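PDB 3UXF: fimbrial subunit type 1 from Actinomyces oris, which builds the shaft of type 1 fimbriae on the bacterial surface as their major pilin subunit. Local coordinates for residues D364-A367 with K371-G374; K410-A415 with V420-L425. All coordinates share one frame; numbering follows the deposited sequence.

Contact 1. Residues D364-A367 with K371-G374; sequences DDLA and KYNG
The Tyr372 ring reaches residues 364-367 edge-on: Asp364 OD1 and the backbone N of Leu366 lie in its plane, both gathered round the phenol oxygen. The carboxylate of Asp364 is turned 74° from the ring and comes from the opposite direction. Tyr372 OH donates to Asp364 OD1 at 2.6 Å, meeting that oxygen from above the carboxylate plane. The same hydroxyl accepts a nearly straight bond from Leu366 N, with OH and N 3.0 Å apart and an N-H...O angle of 168°. Serving as donor and acceptor at once, the hydroxyl is held in orientation by two bonds, and it ties a side chain and a backbone amide of one short loop together. With CG between its own backbone N and carbonyl carbon (chi1 55°), Asp364 brings OD1 to the phenol oxygen. Its other oxygen, OD2, bonds to the hydroxyl of Tyr456, whose ring also meets that of Tyr372.

Leu366 adds apolar cover, crossing the tyrosine at about a right angle, with its CB 4.2 Å from Tyr372 CZ. Its CD1 also rests 3.9 Å from Lys371 CB, while the lysine chain bends at chi2 and leads its amine away. The contact closes the surface loop that crosses from strand 344-362 to strand 376-385, between the two sheets of the prealbumin-like beta-sandwich.

Contact 2. Residues K410-A415 with V420-L425; sequences KTFTTA and VEINYL
Val420, Phe412 and Ile422 form an apolar contact within the beta-sandwich of the prealbumin-like domain, where strands of different sheets pack together without a hydrogen bond between them. Strand 412-413 pairs with 376-385, whereas 420-425 pairs with 344-362. Their backbones approach most closely where the chain turns from one sheet to the other, with CA of Thr414 4.7 Å from CA of Val420.

Val420 has the most surface buried here. Both its methyls are used: CG2 lies 3.4 Å from the carbonyl O of Thr413 and also touches CB of Phe412, while CG1 meets the methyl CG2 of Thr414 at 4.0 Å. The threonine crosses the valine at about a right angle and turns its hydroxyl to another task, bonding with the backbone O of Tyr372.

Phe412, buried and directed at the opposing strand, is set beside Ile422. Its CG is anti to the carbonyl carbon (chi1 -60°), which carries the ring along strand 420-425, past Val420, until CD2 comes within 3.8 Å of the carbonyl O of Glu421. Ile422 is shared between neighbours: besides Phe412 it touches Val356 of its own sheet and Val379 and Leu447 of the other, so it sits in the core between them. Its two branches cover one face of the phenylalanine. CG1 lies over the root of the ring, 3.8 Å from Phe412 CG, and the methyl CG2 makes a CH-pi contact over the centre, 4.1 Å from the ring centroid and 12° off the ring normal.

In the fold
Contacts 1 and 2 follow one another along the chain, the first closing before the second opens, and both belong to the prealbumin-like domain at the C-terminal end of the modelled chain. Their centres are 18 Å apart. Contact 1 lies in the loop joining strands 344-362 and 376-385, one from each sheet; contact 2 brings 412-413, a neighbour of 376-385, against 419-426, a neighbour of 344-362. The two meet directly at Thr414, whose backbone O lies 2.9 Å from Gly374 N, a probable hydrogen bond. Thus the surface loop is tied to the chain just after strand 412-413, where it passes from one sheet of the sandwich to the other.

Contact 1. Residues D364-A367 with K371-G374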
ATOM      1  N   ASP A 364     -21.578 -39.247  26.598  1.00 19.91           N
ATOM      2  CA  ASP A 364     -21.155 -40.526  27.179  1.00 23.49           C
ATOM      3  C   ASP A 364     -19.639 -40.647  27.397  1.00 27.08           C
ATOM      4  O   ASP A 364     -19.160 -41.581  28.045  1.00 26.49           O
ATOM      5  CB  ASP A 364     -21.672 -41.690  26.329  1.00 23.32           C
ATOM      6  CG  ASP A 364     -21.259 -41.593  24.857  1.00 21.72           C
ATOM      7  OD1 ASP A 364     -20.710 -40.535  24.437  1.00 17.21           O
ATOM      8  OD2 ASP A 364     -21.526 -42.568  24.118  1.00 23.13           O
ATOM      9  N   ASP A 365     -18.889 -39.693  26.866  1.00 19.63           N
ATOM     10  CA  ASP A 365     -17.450 -39.641  27.045  1.00 26.17           C
ATOM     11  C   ASP A 365     -16.739 -40.995  26.912  1.00 27.99           C
ATOM     12  O   ASP A 365     -16.029 -41.433  27.840  1.00 28.73           O
ATOM     13  CB  ASP A 365     -17.166 -39.066  28.426  1.00 27.54           C
ATOM     14  CG  ASP A 365     -15.704 -38.801  28.646  1.00 29.26           C
ATOM     15  OD1 ASP A 365     -15.048 -38.280  27.722  1.00 27.10           O
ATOM     16  OD2 ASP A 365     -15.233 -39.130  29.754  1.00 26.22           O
ATOM     17  N   LEU A 366     -16.922 -41.672  25.781  1.00 24.41           N
ATOM     18  CA  LEU A 366     -16.280 -42.984  25.579  1.00 24.65           C
ATOM     19  C   LEU A 366     -14.747 -42.868  25.411  1.00 27.83           C
ATOM     20  O   LEU A 366     -14.242 -41.989  24.723  1.00 30.09           O
ATOM     21  CB  LEU A 366     -16.916 -43.728  24.399  1.00 23.38           C
ATOM     22  CG  LEU A 366     -18.430 -43.918  24.395  1.00 24.19           C
ATOM     23  CD1 LEU A 366     -18.895 -44.562  23.110  1.00 25.26           C
ATOM     24  CD2 LEU A 366     -18.914 -44.768  25.587  1.00 28.89           C
ATOM     25  N   ALA A 367     -13.999 -43.763  26.054  1.00 35.29           N
ATOM     26  CA  ALA A 367     -12.547 -43.753  25.917  1.00 36.17           C
ATOM     27  C   ALA A 367     -12.109 -44.241  24.532  1.00 29.98           C
ATOM     28  O   ALA A 367     -11.059 -43.822  24.029  1.00 37.16           O
ATOM     29  CB  ALA A 367     -11.890 -44.588  27.014  1.00 40.61           C
ATOM     30  N   LYS A 371     -15.348 -44.403  18.206  1.00 23.20           N
ATOM     31  CA  LYS A 371     -16.799 -44.390  18.152  1.00 19.98           C
ATOM     32  C   LYS A 371     -17.343 -43.026  17.677  1.00 18.71           C
ATOM     33  O   LYS A 371     -18.520 -42.910  17.343  1.00 19.71           O
ATOM     34  CB  LYS A 371     -17.394 -44.723  19.528  1.00 24.16           C
ATOM     35  CG  LYS A 371     -17.127 -46.170  19.988  1.00 26.95           C
ATOM     36  CD  LYS A 371     -17.844 -47.180  19.122  1.00 26.15           C
ATOM     37  CE  LYS A 371     -17.388 -48.624  19.460  1.00 34.38           C
ATOM     38  NZ  LYS A 371     -17.869 -49.627  18.453  1.00 41.25           N
ATOM     39  N   TYR A 372     -16.478 -42.016  17.671  1.00 20.47           N
ATOM     40  CA  TYR A 372     -16.866 -40.671  17.201  1.00 16.52           C
ATOM     41  C   TYR A 372     -16.373 -40.397  15.779  1.00 15.22           C
ATOM     42  O   TYR A 372     -16.508 -39.267  15.275  1.00 13.57           O
ATOM     43  CB  TYR A 372     -16.339 -39.609  18.166  1.00 14.84           C
ATOM     44  CG  TYR A 372     -16.859 -39.825  19.578  1.00 15.50           C
ATOM     45  CD1 TYR A 372     -18.206 -39.769  19.847  1.00 14.91           C
ATOM     46  CD2 TYR A 372     -15.977 -40.096  20.623  1.00 20.01           C
ATOM     47  CE1 TYR A 372     -18.689 -40.000  21.138  1.00 17.19           C
ATOM     48  CE2 TYR A 372     -16.440 -40.316  21.915  1.00 19.62           C
ATOM     49  CZ  TYR A 372     -17.793 -40.261  22.156  1.00 20.13           C
ATOM     50  OH  TYR A 372     -18.299 -40.439  23.424  1.00 20.03           O
ATOM     51  N   ASN A 373     -15.800 -41.403  15.115  1.00 15.14           N
ATOM     52  CA  ASN A 373     -15.483 -41.289  13.689  1.00 15.12           C
ATOM     53  C   ASN A 373     -16.711 -41.404  12.804  1.00 15.35           C
ATOM     54  O   ASN A 373     -17.737 -41.969  13.201  1.00 17.29           O
ATOM     55  CB  ASN A 373     -14.472 -42.380  13.299  1.00 15.81           C
ATOM     56  CG  ASN A 373     -13.112 -42.146  13.899  1.00 19.48           C
ATOM     57  OD1 ASN A 373     -12.747 -41.004  14.242  1.00 17.28           O
ATOM     58  ND2 ASN A 373     -12.328 -43.234  14.036  1.00 22.06           N
ATOM     59  N   GLY A 374     -16.617 -40.856  11.593  1.00 15.85           N
ATOM     60  CA  GLY A 374     -17.691 -40.905  10.635  1.00 15.84           C
ATOM     61  C   GLY A 374     -18.738 -39.816  10.777  1.00 15.45           C
ATOM     62  O   GLY A 374     -19.731 -39.823  10.071  1.00 16.71           O
TER

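Contact 2. Residues K410-A415 with V420-L425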
ATOM      1  N   LYS A 410     -16.137 -29.460   0.614  1.00 15.24           N
ATOM      2  CA  LYS A 410     -17.304 -28.951   1.313  1.00 10.91           C
ATOM      3  C   LYS A 410     -17.680 -29.794   2.504  1.00 12.90           C
ATOM      4  O   LYS A 410     -18.450 -29.319   3.329  1.00 12.57           O
ATOM      5  CB  LYS A 410     -18.541 -28.848   0.409  1.00 16.81           C
ATOM      6  CG  LYS A 410     -18.461 -27.737  -0.617  1.00 18.48           C
ATOM      7  CD  LYS A 410     -19.700 -27.697  -1.527  1.00 25.95           C
ATOM      8  CE  LYS A 410     -19.476 -28.590  -2.743  1.00 37.86           C
ATOM      9  NZ  LYS A 410     -20.728 -28.906  -3.519  1.00 48.74           N
ATOM     10  N   THR A 411     -17.170 -31.017   2.593  1.00 12.12           N
ATOM     11  CA  THR A 411     -17.614 -31.949   3.650  1.00 11.98           C
ATOM     12  C   THR A 411     -16.422 -32.483   4.397  1.00 13.79           C
ATOM     13  O   THR A 411     -15.411 -32.864   3.782  1.00 15.46           O
ATOM     14  CB  THR A 411     -18.471 -33.104   3.072  1.00 13.74           C
ATOM     15  OG1 THR A 411     -19.597 -32.562   2.376  1.00 14.77           O
ATOM     16  CG2 THR A 411     -18.973 -34.013   4.199  1.00 16.71           C
ATOM     17  N   PHE A 412     -16.494 -32.496   5.730  1.00 12.47           N
ATOM     18  CA  PHE A 412     -15.342 -32.841   6.539  1.00 12.18           C
ATOM     19  C   PHE A 412     -15.751 -33.986   7.452  1.00 13.87           C
ATOM     20  O   PHE A 412     -16.753 -33.867   8.162  1.00 14.64           O
ATOM     21  CB  PHE A 412     -14.852 -31.604   7.320  1.00 11.43           C
ATOM     22  CG  PHE A 412     -14.470 -30.512   6.419  1.00 10.65           C
ATOM     23  CD1 PHE A 412     -15.431 -29.623   5.959  1.00 12.55           C
ATOM     24  CD2 PHE A 412     -13.190 -30.450   5.883  1.00 13.52           C
ATOM     25  CE1 PHE A 412     -15.112 -28.638   5.004  1.00 13.24           C
ATOM     26  CE2 PHE A 412     -12.854 -29.477   4.948  1.00 14.44           C
ATOM     27  CZ  PHE A 412     -13.810 -28.574   4.509  1.00 13.26           C
ATOM     28  N   THR A 413     -15.013 -35.102   7.395  1.00 13.38           N
ATOM     29  CA  THR A 413     -15.420 -36.315   8.102  1.00 14.82           C
ATOM     30  C   THR A 413     -14.418 -36.700   9.201  1.00 14.12           C
ATOM     31  O   THR A 413     -13.199 -36.785   8.925  1.00 15.08           O
ATOM     32  CB  THR A 413     -15.534 -37.504   7.112  1.00 14.27           C
ATOM     33  OG1 THR A 413     -16.488 -37.164   6.101  1.00 15.08           O
ATOM     34  CG2 THR A 413     -16.012 -38.772   7.845  1.00 17.16           C
ATOM     35  N   THR A 414     -14.918 -36.940  10.431  1.00 13.53           N
ATOM     36  CA  THR A 414     -14.023 -37.327  11.519  1.00 13.22           C
ATOM     37  C   THR A 414     -13.454 -38.737  11.285  1.00 14.63           C
ATOM     38  O   THR A 414     -14.159 -39.639  10.791  1.00 16.96           O
ATOM     39  CB  THR A 414     -14.678 -37.276  12.905  1.00 14.50           C
ATOM     40  OG1 THR A 414     -15.881 -38.044  12.930  1.00 13.31           O
ATOM     41  CG2 THR A 414     -14.974 -35.795  13.294  1.00 14.49           C
ATOM     42  N   ALA A 415     -12.188 -38.883  11.646  1.00 15.62           N
ATOM     43  CA  ALA A 415     -11.468 -40.152  11.481  1.00 17.00           C
ATOM     44  C   ALA A 415     -10.376 -40.239  12.537  1.00 21.19           C
ATOM     45  O   ALA A 415     -10.120 -39.297  13.293  1.00 16.96           O
ATOM     46  CB  ALA A 415     -10.849 -40.182  10.106  1.00 20.53           C
ATOM     47  N   VAL A 420     -11.150 -34.125  12.800  1.00 15.61           N
ATOM     48  CA  VAL A 420     -10.932 -33.787  11.393  1.00 13.68           C
ATOM     49  C   VAL A 420     -10.392 -32.375  11.349  1.00 15.49           C
ATOM     50  O   VAL A 420     -10.774 -31.538  12.174  1.00 14.47           O
ATOM     51  CB  VAL A 420     -12.203 -33.915  10.508  1.00 14.62           C
ATOM     52  CG1 VAL A 420     -13.313 -32.964  10.957  1.00 15.64           C
ATOM     53  CG2 VAL A 420     -11.875 -33.693   9.024  1.00 14.06           C
ATOM     54  N   GLU A 421      -9.483 -32.122  10.418  1.00 12.98           N
ATOM     55  CA  GLU A 421      -8.990 -30.747  10.226  1.00 12.24           C
ATOM     56  C   GLU A 421      -9.776 -30.070   9.128  1.00 12.42           C
ATOM     57  O   GLU A 421     -10.087 -30.678   8.091  1.00 15.13           O
ATOM     58  CB  GLU A 421      -7.505 -30.732   9.865  1.00 15.57           C
ATOM     59  CG  GLU A 421      -6.665 -31.330  10.960  1.00 17.83           C
ATOM     60  CD  GLU A 421      -5.180 -31.112  10.791  1.00 25.93           C
ATOM     61  OE1 GLU A 421      -4.734 -30.699   9.701  1.00 23.76           O
ATOM     62  OE2 GLU A 421      -4.466 -31.345  11.788  1.00 28.06           O
ATOM     63  N   ILE A 422     -10.112 -28.805   9.366  1.00 12.44           N
ATOM     64  CA  ILE A 422     -10.764 -27.986   8.355  1.00 11.54           C
ATOM     65  C   ILE A 422      -9.733 -26.919   7.977  1.00 13.59           C
ATOM     66  O   ILE A 422      -9.463 -25.971   8.740  1.00 12.85           O
ATOM     67  CB  ILE A 422     -12.051 -27.370   8.898  1.00 11.31           C
ATOM     68  CG1 ILE A 422     -13.012 -28.503   9.326  1.00 11.84           C
ATOM     69  CG2 ILE A 422     -12.679 -26.487   7.834  1.00 12.76           C
ATOM     70  CD1 ILE A 422     -14.271 -28.013   9.970  1.00 14.12           C
ATOM     71  N   ASN A 423      -9.111 -27.109   6.810  1.00 10.08           N
ATOM     72  CA  ASN A 423      -7.990 -26.279   6.386  1.00 12.16           C
ATOM     73  C   ASN A 423      -8.308 -25.577   5.092  1.00 13.17           C
ATOM     74  O   ASN A 423      -8.462 -26.270   4.085  1.00 12.80           O
ATOM     75  CB  ASN A 423      -6.780 -27.169   6.074  1.00 13.80           C
ATOM     76  CG  ASN A 423      -6.283 -27.955   7.278  1.00 18.34           C
ATOM     77  OD1 ASN A 423      -6.355 -27.471   8.423  1.00 21.68           O
ATOM     78  ND2 ASN A 423      -5.764 -29.132   7.037  1.00 17.31           N
ATOM     79  N   TYR A 424      -8.381 -24.246   5.035  1.00 10.97           N
ATOM     80  CA  TYR A 424      -8.197 -23.325   6.146  1.00  9.60           C
ATOM     81  C   TYR A 424      -9.249 -22.230   6.000  1.00 11.10           C
ATOM     82  O   TYR A 424      -9.768 -22.014   4.911  1.00 10.01           O
ATOM     83  CB  TYR A 424      -6.808 -22.690   6.077  1.00  9.98           C
ATOM     84  CG  TYR A 424      -5.682 -23.688   5.966  1.00 11.07           C
ATOM     85  CD1 TYR A 424      -5.061 -24.185   7.099  1.00 11.38           C
ATOM     86  CD2 TYR A 424      -5.242 -24.135   4.730  1.00 11.67           C
ATOM     87  CE1 TYR A 424      -4.038 -25.096   7.008  1.00 14.71           C
ATOM     88  CE2 TYR A 424      -4.216 -25.053   4.629  1.00 12.53           C
ATOM     89  CZ  TYR A 424      -3.618 -25.530   5.774  1.00 15.01           C
ATOM     90  OH  TYR A 424      -2.596 -26.442   5.695  1.00 19.14           O
ATOM     91  N   LEU A 425      -9.551 -21.537   7.094  1.00 10.00           N
ATOM     92  CA  LEU A 425     -10.556 -20.481   7.080  1.00  8.34           C
ATOM     93  C   LEU A 425      -9.962 -19.114   7.403  1.00 10.53           C
ATOM     94  O   LEU A 425      -9.145 -18.986   8.306  1.00  9.51           O
ATOM     95  CB  LEU A 425     -11.671 -20.798   8.077  1.00  9.74           C
ATOM     96  CG  LEU A 425     -12.713 -21.824   7.631  1.00  8.20           C
ATOM     97  CD1 LEU A 425     -13.401 -22.445   8.833  1.00 10.13           C
ATOM     98  CD2 LEU A 425     -13.724 -21.182   6.703  1.00 11.94           C
TER